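Local structure of alanine dehydrogenase (Archaeoglobus fulgidus, 1OMO) at residues 4-9 and 97-102; 39-44 and 52-57; 65-70 and 79-84. The protein catalyses the reversible NAD(+)-dependent oxidative deamination of L-alanine to pyruvate, working as a homodimer. One frame throughout, in Å; residues are numbered along the deposited sequence.

Contact 1: residues 4-9 and 97-102; sequences LILTQE and AVMDAT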
ATOM      1  N   LEU A   4     -14.843 -11.354   4.920  1.00 22.24           N
ATOM      2  CA  LEU A   4     -14.513 -12.778   4.799  1.00 21.99           C
ATOM      3  C   LEU A   4     -12.996 -12.961   5.014  1.00 21.49           C
ATOM      4  O   LEU A   4     -12.196 -12.170   4.507  1.00 22.61           O
ATOM      5  CB  LEU A   4     -14.926 -13.263   3.400  1.00 20.81           C
ATOM      6  CG  LEU A   4     -14.810 -14.715   2.983  1.00 21.97           C
ATOM      7  CD1 LEU A   4     -15.864 -15.512   3.694  1.00 22.05           C
ATOM      8  CD2 LEU A   4     -14.941 -14.836   1.481  1.00 21.77           C
ATOM      9  N   ILE A   5     -12.613 -13.967   5.798  1.00 20.75           N
ATOM     10  CA  ILE A   5     -11.200 -14.267   6.064  1.00 19.87           C
ATOM     11  C   ILE A   5     -10.870 -15.588   5.375  1.00 21.06           C
ATOM     12  O   ILE A   5     -11.538 -16.592   5.622  1.00 20.85           O
ATOM     13  CB  ILE A   5     -10.928 -14.377   7.595  1.00 19.07           C
ATOM     14  CG1 ILE A   5     -11.297 -13.046   8.273  1.00 19.32           C
ATOM     15  CG2 ILE A   5      -9.448 -14.643   7.871  1.00 15.71           C
ATOM     16  CD1 ILE A   5     -10.588 -11.824   7.665  1.00 16.27           C
ATOM     17  N   LEU A   6      -9.877 -15.575   4.483  1.00 22.85           N
ATOM     18  CA  LEU A   6      -9.485 -16.789   3.761  1.00 22.35           C
ATOM     19  C   LEU A   6      -8.032 -17.177   3.987  1.00 24.62           C
ATOM     20  O   LEU A   6      -7.093 -16.379   3.798  1.00 25.99           O
ATOM     21  CB  LEU A   6      -9.741 -16.644   2.268  1.00 21.14           C
ATOM     22  CG  LEU A   6     -11.190 -16.661   1.775  1.00 21.49           C
ATOM     23  CD1 LEU A   6     -11.167 -16.465   0.282  1.00 23.30           C
ATOM     24  CD2 LEU A   6     -11.902 -17.968   2.114  1.00 15.68           C
ATOM     25  N   THR A   7      -7.873 -18.419   4.411  1.00 23.84           N
ATOM     26  CA  THR A   7      -6.583 -19.017   4.706  1.00 26.38           C
ATOM     27  C   THR A   7      -5.898 -19.566   3.446  1.00 26.28           C
ATOM     28  O   THR A   7      -6.554 -19.793   2.426  1.00 24.78           O
ATOM     29  CB  THR A   7      -6.761 -20.200   5.636  1.00 29.52           C
ATOM     30  OG1 THR A   7      -7.354 -21.266   4.914  1.00 38.87           O
ATOM     31  CG2 THR A   7      -7.750 -19.895   6.673  1.00 27.22           C
ATOM     32  N   GLN A   8      -4.595 -19.829   3.521  1.00 24.58           N
ATOM     33  CA  GLN A   8      -3.919 -20.363   2.349  1.00 25.33           C
ATOM     34  C   GLN A   8      -4.543 -21.689   1.914  1.00 25.63           C
ATOM     35  O   GLN A   8      -4.803 -21.897   0.726  1.00 26.15           O
ATOM     36  CB  GLN A   8      -2.433 -20.561   2.612  1.00 25.91           C
ATOM     37  CG  GLN A   8      -1.670 -21.023   1.378  1.00 25.89           C
ATOM     38  CD  GLN A   8      -0.237 -21.362   1.685  1.00 26.03           C
ATOM     39  OE1 GLN A   8       0.334 -20.870   2.667  1.00 28.57           O
ATOM     40  NE2 GLN A   8       0.367 -22.197   0.845  1.00 25.29           N
ATOM     41  N   GLU A   9      -4.798 -22.576   2.868  1.00 27.36           N
ATOM     42  CA  GLU A   9      -5.400 -23.867   2.559  1.00 29.92           C
ATOM     43  C   GLU A   9      -6.736 -23.652   1.857  1.00 28.99           C
ATOM     44  O   GLU A   9      -7.038 -24.333   0.884  1.00 30.43           O
ATOM     45  CB  GLU A   9      -5.587 -24.700   3.839  1.00 33.76           C
ATOM     46  CG  GLU A   9      -6.193 -26.090   3.622  1.00 42.64           C
ATOM     47  CD  GLU A   9      -5.721 -27.151   4.647  1.00 47.08           C
ATOM     48  OE1 GLU A   9      -5.807 -26.908   5.882  1.00 47.47           O
ATOM     49  OE2 GLU A   9      -5.272 -28.241   4.201  1.00 48.98           O
ATOM     50  N   ALA A  97     -12.853  -8.810   1.765  1.00 22.03           N
ATOM     51  CA  ALA A  97     -12.115  -9.989   2.215  1.00 21.45           C
ATOM     52  C   ALA A  97     -10.641  -9.694   2.509  1.00 21.11           C
ATOM     53  O   ALA A  97     -10.060  -8.726   1.985  1.00 21.21           O
ATOM     54  CB  ALA A  97     -12.211 -11.098   1.131  1.00 18.53           C
ATOM     55  N   VAL A  98     -10.065 -10.519   3.370  1.00 18.83           N
ATOM     56  CA  VAL A  98      -8.656 -10.458   3.719  1.00 17.46           C
ATOM     57  C   VAL A  98      -8.283 -11.904   3.485  1.00 19.00           C
ATOM     58  O   VAL A  98      -8.785 -12.795   4.183  1.00 18.73           O
ATOM     59  CB  VAL A  98      -8.417 -10.109   5.206  1.00 18.53           C
ATOM     60  CG1 VAL A  98      -6.941 -10.298   5.534  1.00 15.61           C
ATOM     61  CG2 VAL A  98      -8.819  -8.657   5.496  1.00 15.01           C
ATOM     62  N   MET A  99      -7.439 -12.144   2.477  1.00 21.18           N
ATOM     63  CA  MET A  99      -7.015 -13.503   2.096  1.00 19.31           C
ATOM     64  C   MET A  99      -5.513 -13.712   2.007  1.00 17.58           C
ATOM     65  O   MET A  99      -4.727 -12.777   1.837  1.00 16.83           O
ATOM     66  CB  MET A  99      -7.441 -13.888   0.682  1.00 22.35           C
ATOM     67  CG  MET A  99      -7.248 -12.981  -0.468  1.00 30.22           C
ATOM     68  SD  MET A  99      -8.208 -13.789  -1.811  1.00 27.44           S
ATOM     69  CE  MET A  99      -9.763 -13.044  -1.403  1.00 33.61           C
ATOM     70  N   ASP A 100      -5.136 -14.977   2.030  1.00 16.72           N
ATOM     71  CA  ASP A 100      -3.753 -15.332   1.836  1.00 17.94           C
ATOM     72  C   ASP A 100      -3.517 -15.094   0.349  1.00 18.20           C
ATOM     73  O   ASP A 100      -4.338 -15.480  -0.496  1.00 21.02           O
ATOM     74  CB  ASP A 100      -3.495 -16.819   2.085  1.00 16.50           C
ATOM     75  CG  ASP A 100      -2.157 -17.267   1.483  1.00 17.70           C
ATOM     76  OD1 ASP A 100      -1.149 -16.660   1.839  1.00 20.70           O
ATOM     77  OD2 ASP A 100      -2.092 -18.193   0.657  1.00 15.74           O
ATOM     78  N   ALA A 101      -2.422 -14.447   0.018  1.00 16.29           N
ATOM     79  CA  ALA A 101      -2.085 -14.247  -1.382  1.00 17.64           C
ATOM     80  C   ALA A 101      -0.717 -14.928  -1.608  1.00 16.88           C
ATOM     81  O   ALA A 101      -0.061 -14.691  -2.631  1.00 17.62           O
ATOM     82  CB  ALA A 101      -2.013 -12.750  -1.721  1.00 11.49           C
ATOM     83  N   THR A 102      -0.296 -15.783  -0.669  1.00 17.97           N
ATOM     84  CA  THR A 102       1.018 -16.420  -0.812  1.00 18.39           C
ATOM     85  C   THR A 102       0.943 -17.401  -1.956  1.00 18.50           C
ATOM     86  O   THR A 102       1.720 -17.353  -2.891  1.00 19.25           O
ATOM     87  CB  THR A 102       1.482 -17.150   0.478  1.00 19.23           C
ATOM     88  OG1 THR A 102       1.595 -16.210   1.555  1.00 19.53           O
ATOM     89  CG2 THR A 102       2.881 -17.804   0.259  1.00 19.95           C
TER
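Q8 crosses the carboxylate of D100 at a slant, the start of its side chain doing the touching. CG lies anti to the backbone N (chi1 -176°), and the chain runs on extended from there. CB sits 3.1 Å from D100 OD2, and CG is 3.0 Å from that same D100 OD2. Further out the chain draws off: CD is 3.8 Å from D100 OD2 and OE1 4.1 Å from it. At the tip, NE2 bonds to E12 OE2, one turn on in its own helix.

D100 OD1 serves its own segment. T102 N reaches D100 OD1 at 2.8 Å from well above the carboxylate plane, closing an Asx turn, while T102 OG1 takes the syn lone pair of the same oxygen. D100 OD2 accepts from Y103 N, so the carboxylate grips the start of helix 102-120. This lies where two parallel neighbours of the mixed sheet, strands 3-6 and 95-100, run out. Behind it V98 N bonds to L4 O, L6 N to V98 O and D100 N to L6 O.

L6 and M99 lie side by side, CB to CB 3.9 Å, on the face covered by V304 of helix 294-311; L4 and A97 share that face. On the other, I5 CD1 packs 3.7 Å from V98 CB, and I317 and F319 of the second subunit close over the pair.

Contact 2: residues 39-44 and 52-57; sequences PPKVYL and RAMPAH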
ATOM      1  N   PRO A  39      -1.022   1.634  -9.578  1.00 31.07           N
ATOM      2  CA  PRO A  39       0.115   2.467  -9.203  1.00 29.42           C
ATOM      3  C   PRO A  39       1.359   1.603  -9.089  1.00 30.12           C
ATOM      4  O   PRO A  39       1.279   0.380  -9.017  1.00 28.45           O
ATOM      5  CB  PRO A  39      -0.291   3.012  -7.839  1.00 30.41           C
ATOM      6  CG  PRO A  39      -1.788   3.111  -7.944  1.00 29.53           C
ATOM      7  CD  PRO A  39      -2.113   1.780  -8.595  1.00 31.41           C
ATOM      8  N   PRO A  40       2.537   2.235  -9.109  1.00 29.38           N
ATOM      9  CA  PRO A  40       3.819   1.534  -8.987  1.00 28.89           C
ATOM     10  C   PRO A  40       3.826   0.817  -7.612  1.00 28.35           C
ATOM     11  O   PRO A  40       3.106   1.233  -6.690  1.00 29.01           O
ATOM     12  CB  PRO A  40       4.832   2.684  -9.003  1.00 30.12           C
ATOM     13  CG  PRO A  40       4.145   3.726  -9.852  1.00 29.65           C
ATOM     14  CD  PRO A  40       2.731   3.674  -9.365  1.00 29.96           C
ATOM     15  N   LYS A  41       4.623  -0.238  -7.463  1.00 26.89           N
ATOM     16  CA  LYS A  41       4.708  -0.933  -6.187  1.00 25.80           C
ATOM     17  C   LYS A  41       5.424  -0.007  -5.202  1.00 26.27           C
ATOM     18  O   LYS A  41       6.248   0.811  -5.605  1.00 24.82           O
ATOM     19  CB  LYS A  41       5.530  -2.220  -6.315  1.00 25.90           C
ATOM     20  CG  LYS A  41       5.097  -3.192  -7.379  1.00 23.14           C
ATOM     21  CD  LYS A  41       6.060  -4.386  -7.422  1.00 21.60           C
ATOM     22  CE  LYS A  41       5.586  -5.396  -8.458  1.00 20.98           C
ATOM     23  NZ  LYS A  41       6.422  -6.616  -8.478  1.00 21.38           N
ATOM     24  N   VAL A  42       5.120  -0.131  -3.918  1.00 27.02           N
ATOM     25  CA  VAL A  42       5.782   0.713  -2.937  1.00 29.17           C
ATOM     26  C   VAL A  42       6.616  -0.183  -2.071  1.00 31.11           C
ATOM     27  O   VAL A  42       6.139  -1.213  -1.598  1.00 34.04           O
ATOM     28  CB  VAL A  42       4.797   1.456  -2.082  1.00 28.54           C
ATOM     29  CG1 VAL A  42       5.535   2.366  -1.115  1.00 28.29           C
ATOM     30  CG2 VAL A  42       3.898   2.264  -2.972  1.00 26.86           C
ATOM     31  N   TYR A  43       7.874   0.197  -1.882  1.00 32.79           N
ATOM     32  CA  TYR A  43       8.803  -0.600  -1.093  1.00 33.19           C
ATOM     33  C   TYR A  43       9.108   0.017   0.243  1.00 32.03           C
ATOM     34  O   TYR A  43       9.194   1.230   0.377  1.00 33.10           O
ATOM     35  CB  TYR A  43      10.124  -0.748  -1.829  1.00 34.64           C
ATOM     36  CG  TYR A  43      10.040  -1.411  -3.173  1.00 35.42           C
ATOM     37  CD1 TYR A  43      10.199  -2.795  -3.303  1.00 37.78           C
ATOM     38  CD2 TYR A  43       9.799  -0.664  -4.313  1.00 35.70           C
ATOM     39  CE1 TYR A  43      10.113  -3.413  -4.550  1.00 37.94           C
ATOM     40  CE2 TYR A  43       9.714  -1.265  -5.551  1.00 37.64           C
ATOM     41  CZ  TYR A  43       9.871  -2.639  -5.662  1.00 37.27           C
ATOM     42  OH  TYR A  43       9.772  -3.247  -6.883  1.00 37.77           O
ATOM     43  N   LEU A  44       9.274  -0.842   1.224  1.00 31.30           N
ATOM     44  CA  LEU A  44       9.641  -0.449   2.563  1.00 30.02           C
ATOM     45  C   LEU A  44      10.844  -1.366   2.720  1.00 31.95           C
ATOM     46  O   LEU A  44      10.677  -2.576   2.900  1.00 33.11           O
ATOM     47  CB  LEU A  44       8.545  -0.846   3.537  1.00 28.21           C
ATOM     48  CG  LEU A  44       8.224   0.110   4.683  1.00 28.31           C
ATOM     49  CD1 LEU A  44       8.265   1.547   4.175  1.00 25.30           C
ATOM     50  CD2 LEU A  44       6.850  -0.251   5.268  1.00 25.10           C
ATOM     51  N   ARG A  52       6.300  -4.934   0.328  1.00 18.94           N
ATOM     52  CA  ARG A  52       5.840  -4.213  -0.852  1.00 19.76           C
ATOM     53  C   ARG A  52       4.336  -4.128  -0.860  1.00 19.05           C
ATOM     54  O   ARG A  52       3.673  -5.102  -0.535  1.00 18.90           O
ATOM     55  CB  ARG A  52       6.261  -4.946  -2.120  1.00 19.75           C
ATOM     56  CG  ARG A  52       7.728  -5.137  -2.199  1.00 25.72           C
ATOM     57  CD  ARG A  52       8.124  -6.067  -3.331  1.00 29.67           C
ATOM     58  NE  ARG A  52       9.490  -6.522  -3.118  1.00 33.60           N
ATOM     59  CZ  ARG A  52      10.137  -7.369  -3.902  1.00 36.35           C
ATOM     60  NH1 ARG A  52      11.384  -7.716  -3.605  1.00 36.97           N
ATOM     61  NH2 ARG A  52       9.542  -7.863  -4.978  1.00 38.02           N
ATOM     62  N   ALA A  53       3.814  -2.969  -1.255  1.00 19.62           N
ATOM     63  CA  ALA A  53       2.376  -2.727  -1.357  1.00 18.13           C
ATOM     64  C   ALA A  53       2.066  -2.733  -2.847  1.00 18.42           C
ATOM     65  O   ALA A  53       2.702  -2.006  -3.632  1.00 19.66           O
ATOM     66  CB  ALA A  53       2.044  -1.391  -0.775  1.00 16.61           C
ATOM     67  N   MET A  54       1.075  -3.519  -3.243  1.00 16.92           N
ATOM     68  CA  MET A  54       0.726  -3.605  -4.658  1.00 16.95           C
ATOM     69  C   MET A  54      -0.783  -3.409  -4.843  1.00 16.50           C
ATOM     70  O   MET A  54      -1.526  -4.371  -4.843  1.00 16.93           O
ATOM     71  CB  MET A  54       1.157  -4.981  -5.203  1.00 15.01           C
ATOM     72  CG  MET A  54       2.643  -5.300  -4.990  1.00 18.07           C
ATOM     73  SD  MET A  54       3.199  -6.926  -5.558  1.00 20.71           S
ATOM     74  CE  MET A  54       2.490  -6.972  -7.222  1.00 14.31           C
ATOM     75  N   PRO A  55      -1.252  -2.160  -4.986  1.00 16.83           N
ATOM     76  CA  PRO A  55      -2.696  -1.909  -5.162  1.00 19.20           C
ATOM     77  C   PRO A  55      -3.128  -1.898  -6.613  1.00 19.44           C
ATOM     78  O   PRO A  55      -2.344  -1.569  -7.479  1.00 20.99           O
ATOM     79  CB  PRO A  55      -2.888  -0.536  -4.515  1.00 18.32           C
ATOM     80  CG  PRO A  55      -1.623   0.154  -4.904  1.00 17.23           C
ATOM     81  CD  PRO A  55      -0.532  -0.897  -4.728  1.00 15.67           C
ATOM     82  N   ALA A  56      -4.377  -2.255  -6.873  1.00 20.47           N
ATOM     83  CA  ALA A  56      -4.902  -2.261  -8.238  1.00 20.95           C
ATOM     84  C   ALA A  56      -6.424  -2.264  -8.297  1.00 21.26           C
ATOM     85  O   ALA A  56      -7.091  -2.732  -7.392  1.00 23.26           O
ATOM     86  CB  ALA A  56      -4.362  -3.461  -9.010  1.00 19.66           C
ATOM     87  N   HIS A  57      -6.961  -1.771  -9.396  1.00 21.16           N
ATOM     88  CA  HIS A  57      -8.388  -1.721  -9.607  1.00 21.91           C
ATOM     89  C   HIS A  57      -8.721  -2.175 -11.034  1.00 23.33           C
ATOM     90  O   HIS A  57      -8.154  -1.631 -12.016  1.00 22.01           O
ATOM     91  CB  HIS A  57      -8.862  -0.281  -9.412  1.00 22.42           C
ATOM     92  CG  HIS A  57     -10.299  -0.053  -9.763  1.00 22.58           C
ATOM     93  ND1 HIS A  57     -10.769   1.167 -10.197  1.00 24.23           N
ATOM     94  CD2 HIS A  57     -11.372  -0.876  -9.733  1.00 23.68           C
ATOM     95  CE1 HIS A  57     -12.067   1.084 -10.424  1.00 23.03           C
ATOM     96  NE2 HIS A  57     -12.458  -0.146 -10.152  1.00 23.82           N
TER
HETATM   97  O   HOH W   1       0.586  -1.975  -7.887  1.00 23.38           O
HETATM   98  O   HOH W   2       6.873  -8.235  -6.173  1.00 19.89           O
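The Y43 ring and the R52 guanidinium meet with their planes 60° apart. R52 NE comes to the ring's edge, near its plane, 3.5 Å from Y43 CE1, and that same CE1 lies over one face of the guanidinium. At the guanidinium's own edge, in plane, water 2 accepts from R52 NH2. The Y43 ring also meets that of H246, their planes at about 40°.

The pair belongs to the beta hairpin of strands 42-45 and 50-58, at one end of the mixed sheet. Y43 and R52 are a non-hydrogen-bonded pair of it, V42 and A53 a hydrogen-bonded pair, V42 N giving to A53 O at 3.1 Å and A53 N to V42 O at 2.9 Å. The side chains of V42 and A53 occupy the opposite face, where V42 meets V42 of the second subunit.

R52 NE is also salt-bridged to D50, while D219, an NAD-binding residue, is only a long, weak ion partner. Replacing R52 by an alanine would probably open a gap beside Y43 CE1 and leave D50 without its charged mate. Beyond CG, K41 runs extended alongside M54, its CE 3.7 Å from M54 CE, and delivers NZ to the carbonyl oxygen of T291. Water 2 accepts from K41 NZ as well, and so stands between two like charges, with K41 NZ and R52 NH2 4.9 Å apart. Ahead of strand 42-45, water 1 spans the two backbones, donating to P39 O at 2.7 Å and to P55 O at 3.0 Å.

Contact 3: residues 65-70 and 79-84; sequences KWVNSH and PTVMAL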
ATOM      1  N   LYS A  65      -2.228  -5.781  -2.187  1.00 15.31           N
ATOM      2  CA  LYS A  65      -1.471  -6.928  -1.713  1.00 14.33           C
ATOM      3  C   LYS A  65      -0.262  -6.347  -0.970  1.00 16.45           C
ATOM      4  O   LYS A  65       0.361  -5.375  -1.433  1.00 15.38           O
ATOM      5  CB  LYS A  65      -0.988  -7.822  -2.867  1.00 17.18           C
ATOM      6  CG  LYS A  65      -0.545  -9.202  -2.385  1.00 16.85           C
ATOM      7  CD  LYS A  65      -0.019 -10.094  -3.502  1.00 21.42           C
ATOM      8  CE  LYS A  65       1.358  -9.620  -4.019  1.00 21.92           C
ATOM      9  NZ  LYS A  65       1.825 -10.533  -5.075  1.00 20.96           N
ATOM     10  N   TRP A  66       0.031  -6.928   0.192  1.00 15.97           N
ATOM     11  CA  TRP A  66       1.150  -6.503   1.041  1.00 15.64           C
ATOM     12  C   TRP A  66       2.010  -7.768   1.260  1.00 14.87           C
ATOM     13  O   TRP A  66       1.643  -8.654   2.023  1.00 14.00           O
ATOM     14  CB  TRP A  66       0.568  -5.942   2.338  1.00 14.35           C
ATOM     15  CG  TRP A  66       1.503  -5.377   3.342  1.00 13.05           C
ATOM     16  CD1 TRP A  66       1.520  -5.680   4.667  1.00 13.22           C
ATOM     17  CD2 TRP A  66       2.448  -4.315   3.163  1.00 12.19           C
ATOM     18  NE1 TRP A  66       2.403  -4.875   5.332  1.00 13.76           N
ATOM     19  CE2 TRP A  66       2.996  -4.024   4.431  1.00 14.56           C
ATOM     20  CE3 TRP A  66       2.896  -3.584   2.049  1.00 15.70           C
ATOM     21  CZ2 TRP A  66       3.970  -3.015   4.631  1.00 12.50           C
ATOM     22  CZ3 TRP A  66       3.864  -2.582   2.236  1.00 15.25           C
ATOM     23  CH2 TRP A  66       4.391  -2.315   3.524  1.00 14.24           C
ATOM     24  N   VAL A  67       3.107  -7.853   0.507  1.00 16.64           N
ATOM     25  CA  VAL A  67       4.054  -8.990   0.477  1.00 17.80           C
ATOM     26  C   VAL A  67       5.420  -8.662   1.043  1.00 18.22           C
ATOM     27  O   VAL A  67       5.929  -7.568   0.829  1.00 19.74           O
ATOM     28  CB  VAL A  67       4.455  -9.393  -0.938  1.00 18.16           C
ATOM     29  CG1 VAL A  67       4.500 -10.861  -1.051  1.00 15.82           C
ATOM     30  CG2 VAL A  67       3.596  -8.696  -1.952  1.00 20.24           C
ATOM     31  N   ASN A  68       6.049  -9.643   1.671  1.00 18.88           N
ATOM     32  CA  ASN A  68       7.381  -9.430   2.216  1.00 21.20           C
ATOM     33  C   ASN A  68       8.383 -10.429   1.593  1.00 24.37           C
ATOM     34  O   ASN A  68       8.002 -11.429   0.968  1.00 20.43           O
ATOM     35  CB  ASN A  68       7.379  -9.667   3.699  1.00 18.63           C
ATOM     36  CG  ASN A  68       7.588 -11.106   4.016  1.00 19.42           C
ATOM     37  OD1 ASN A  68       8.696 -11.524   4.387  1.00 21.40           O
ATOM     38  ND2 ASN A  68       6.548 -11.892   3.854  1.00 14.30           N
ATOM     39  N   SER A  69       9.667 -10.174   1.817  1.00 26.61           N
ATOM     40  CA  SER A  69      10.696 -11.054   1.290  1.00 28.07           C
ATOM     41  C   SER A  69      11.871 -11.074   2.264  1.00 27.79           C
ATOM     42  O   SER A  69      12.726 -10.198   2.219  1.00 27.99           O
ATOM     43  CB  SER A  69      11.135 -10.548  -0.082  1.00 27.64           C
ATOM     44  OG  SER A  69      12.105 -11.395  -0.628  1.00 31.16           O
ATOM     45  N   HIS A  70      11.886 -12.066   3.150  1.00 27.85           N
ATOM     46  CA  HIS A  70      12.955 -12.221   4.125  1.00 29.31           C
ATOM     47  C   HIS A  70      13.737 -13.586   4.045  1.00 31.11           C
ATOM     48  O   HIS A  70      13.392 -14.585   4.710  1.00 26.97           O
ATOM     49  CB  HIS A  70      12.400 -12.008   5.536  1.00 30.70           C
ATOM     50  CG  HIS A  70      12.034 -10.585   5.838  1.00 31.61           C
ATOM     51  ND1 HIS A  70      11.012  -9.921   5.194  1.00 31.12           N
ATOM     52  CD2 HIS A  70      12.546  -9.703   6.730  1.00 32.57           C
ATOM     53  CE1 HIS A  70      10.908  -8.697   5.673  1.00 28.29           C
ATOM     54  NE2 HIS A  70      11.824  -8.537   6.608  1.00 30.26           N
ATOM     55  N   PRO A  79       8.403 -19.203   5.838  1.00 30.13           N
ATOM     56  CA  PRO A  79       8.534 -19.010   4.394  1.00 28.62           C
ATOM     57  C   PRO A  79       9.237 -17.701   4.123  1.00 27.55           C
ATOM     58  O   PRO A  79       9.126 -16.766   4.890  1.00 28.98           O
ATOM     59  CB  PRO A  79       7.084 -18.953   3.911  1.00 27.49           C
ATOM     60  CG  PRO A  79       6.326 -19.692   4.946  1.00 28.90           C
ATOM     61  CD  PRO A  79       6.984 -19.231   6.230  1.00 30.00           C
ATOM     62  N   THR A  80       9.907 -17.618   2.994  1.00 27.83           N
ATOM     63  CA  THR A  80      10.605 -16.411   2.622  1.00 28.36           C
ATOM     64  C   THR A  80       9.606 -15.302   2.239  1.00 28.72           C
ATOM     65  O   THR A  80       9.834 -14.113   2.493  1.00 25.22           O
ATOM     66  CB  THR A  80      11.560 -16.717   1.423  1.00 29.90           C
ATOM     67  OG1 THR A  80      12.699 -17.444   1.911  1.00 35.75           O
ATOM     68  CG2 THR A  80      12.040 -15.438   0.719  1.00 28.06           C
ATOM     69  N   VAL A  81       8.493 -15.730   1.646  1.00 27.65           N
ATOM     70  CA  VAL A  81       7.459 -14.850   1.132  1.00 26.07           C
ATOM     71  C   VAL A  81       6.104 -15.206   1.739  1.00 25.87           C
ATOM     72  O   VAL A  81       5.676 -16.367   1.713  1.00 26.16           O
ATOM     73  CB  VAL A  81       7.376 -15.024  -0.399  1.00 26.27           C
ATOM     74  CG1 VAL A  81       6.374 -14.080  -1.022  1.00 26.24           C
ATOM     75  CG2 VAL A  81       8.746 -14.813  -0.998  1.00 27.72           C
ATOM     76  N   MET A  82       5.443 -14.203   2.308  1.00 24.14           N
ATOM     77  CA  MET A  82       4.110 -14.354   2.867  1.00 21.52           C
ATOM     78  C   MET A  82       3.373 -13.145   2.284  1.00 20.04           C
ATOM     79  O   MET A  82       3.943 -12.057   2.148  1.00 17.90           O
ATOM     80  CB  MET A  82       4.139 -14.293   4.390  1.00 22.57           C
ATOM     81  CG  MET A  82       4.618 -15.574   5.077  1.00 25.66           C
ATOM     82  SD  MET A  82       5.018 -15.273   6.838  1.00 31.43           S
ATOM     83  CE  MET A  82       6.630 -14.536   6.618  1.00 28.32           C
ATOM     84  N   ALA A  83       2.130 -13.339   1.864  1.00 17.96           N
ATOM     85  CA  ALA A  83       1.380 -12.215   1.319  1.00 17.54           C
ATOM     86  C   ALA A  83      -0.073 -12.249   1.729  1.00 17.26           C
ATOM     87  O   ALA A  83      -0.669 -13.327   1.883  1.00 16.73           O
ATOM     88  CB  ALA A  83       1.503 -12.144  -0.219  1.00 12.64           C
ATOM     89  N   LEU A  84      -0.617 -11.047   1.914  1.00 16.61           N
ATOM     90  CA  LEU A  84      -1.998 -10.846   2.301  1.00 15.75           C
ATOM     91  C   LEU A  84      -2.606  -9.855   1.341  1.00 15.04           C
ATOM     92  O   LEU A  84      -1.985  -8.829   1.023  1.00 16.85           O
ATOM     93  CB  LEU A  84      -2.103 -10.262   3.696  1.00 11.87           C
ATOM     94  CG  LEU A  84      -1.845 -11.175   4.876  1.00 11.53           C
ATOM     95  CD1 LEU A  84      -2.096 -10.378   6.189  1.00  9.56           C
ATOM     96  CD2 LEU A  84      -2.740 -12.411   4.764  1.00  9.69           C
TER
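W66 N gives the shortest backbone bond between the two segments, 2.9 Å to L84 O, nearly in line with the carbonyl. The return bond is longer: L84 N stands 3.3 Å from W66 O and well above that carbonyl's plane, 43° out. Further along, N68 N reaches M82 O at 3.2 Å and H70 N reaches T80 O at 3.0 Å, so antiparallel backbone bonding continues toward the loop that joins the segments.

On one face V67 makes the apolar contact. Its CG1 does the touching, packed 3.4 Å from A83 CB and 3.7 Å from V81 CG1. W66 and L84 point to the other face, the one turned to the second subunit: W66 NE1 bonds to N88 of that chain, L84 packs on its F319, and H70 NE2 reaches its P90 O.

K65 has CG anti to the backbone N (chi1 -164°), 3.7 Å from L84 O. A bend at chi3 (71°) then turns CE from the extended line. NZ makes its bonds beyond this strand pair, a salt bridge to D297 and a hydrogen bond to T105 OG1, with the NAD-binding R108 close by. The two strands, neighbours in the mixed sheet, thus give one face to the dimer and hold on the other a lysine inferred to be the proton donor/acceptor of the alanine dehydrogenase active site.

How the contacts relate
All three contacts lie in one seven-stranded mixed sheet, the layer through which the two subunits meet; the NAD-binding Rossmann sheet is separate. Thus the sheet of the dimer interface also carries K65, the inferred proton donor/acceptor. Contact 2 is the hairpin at one end, contact 3 pairs the strands in the middle, and contact 1 brings the N-terminal strand in beside 95-100. Contact 3 is centred about 13 Å from each of the others, whose centres lie about 19 Å apart. It touches both: M54 N meets K65 O at 2.7 Å, and A101 N meets A83 O at 2.8 Å. Along the chain, 39-57 and then 65-84 both fall between the halves of contact 1.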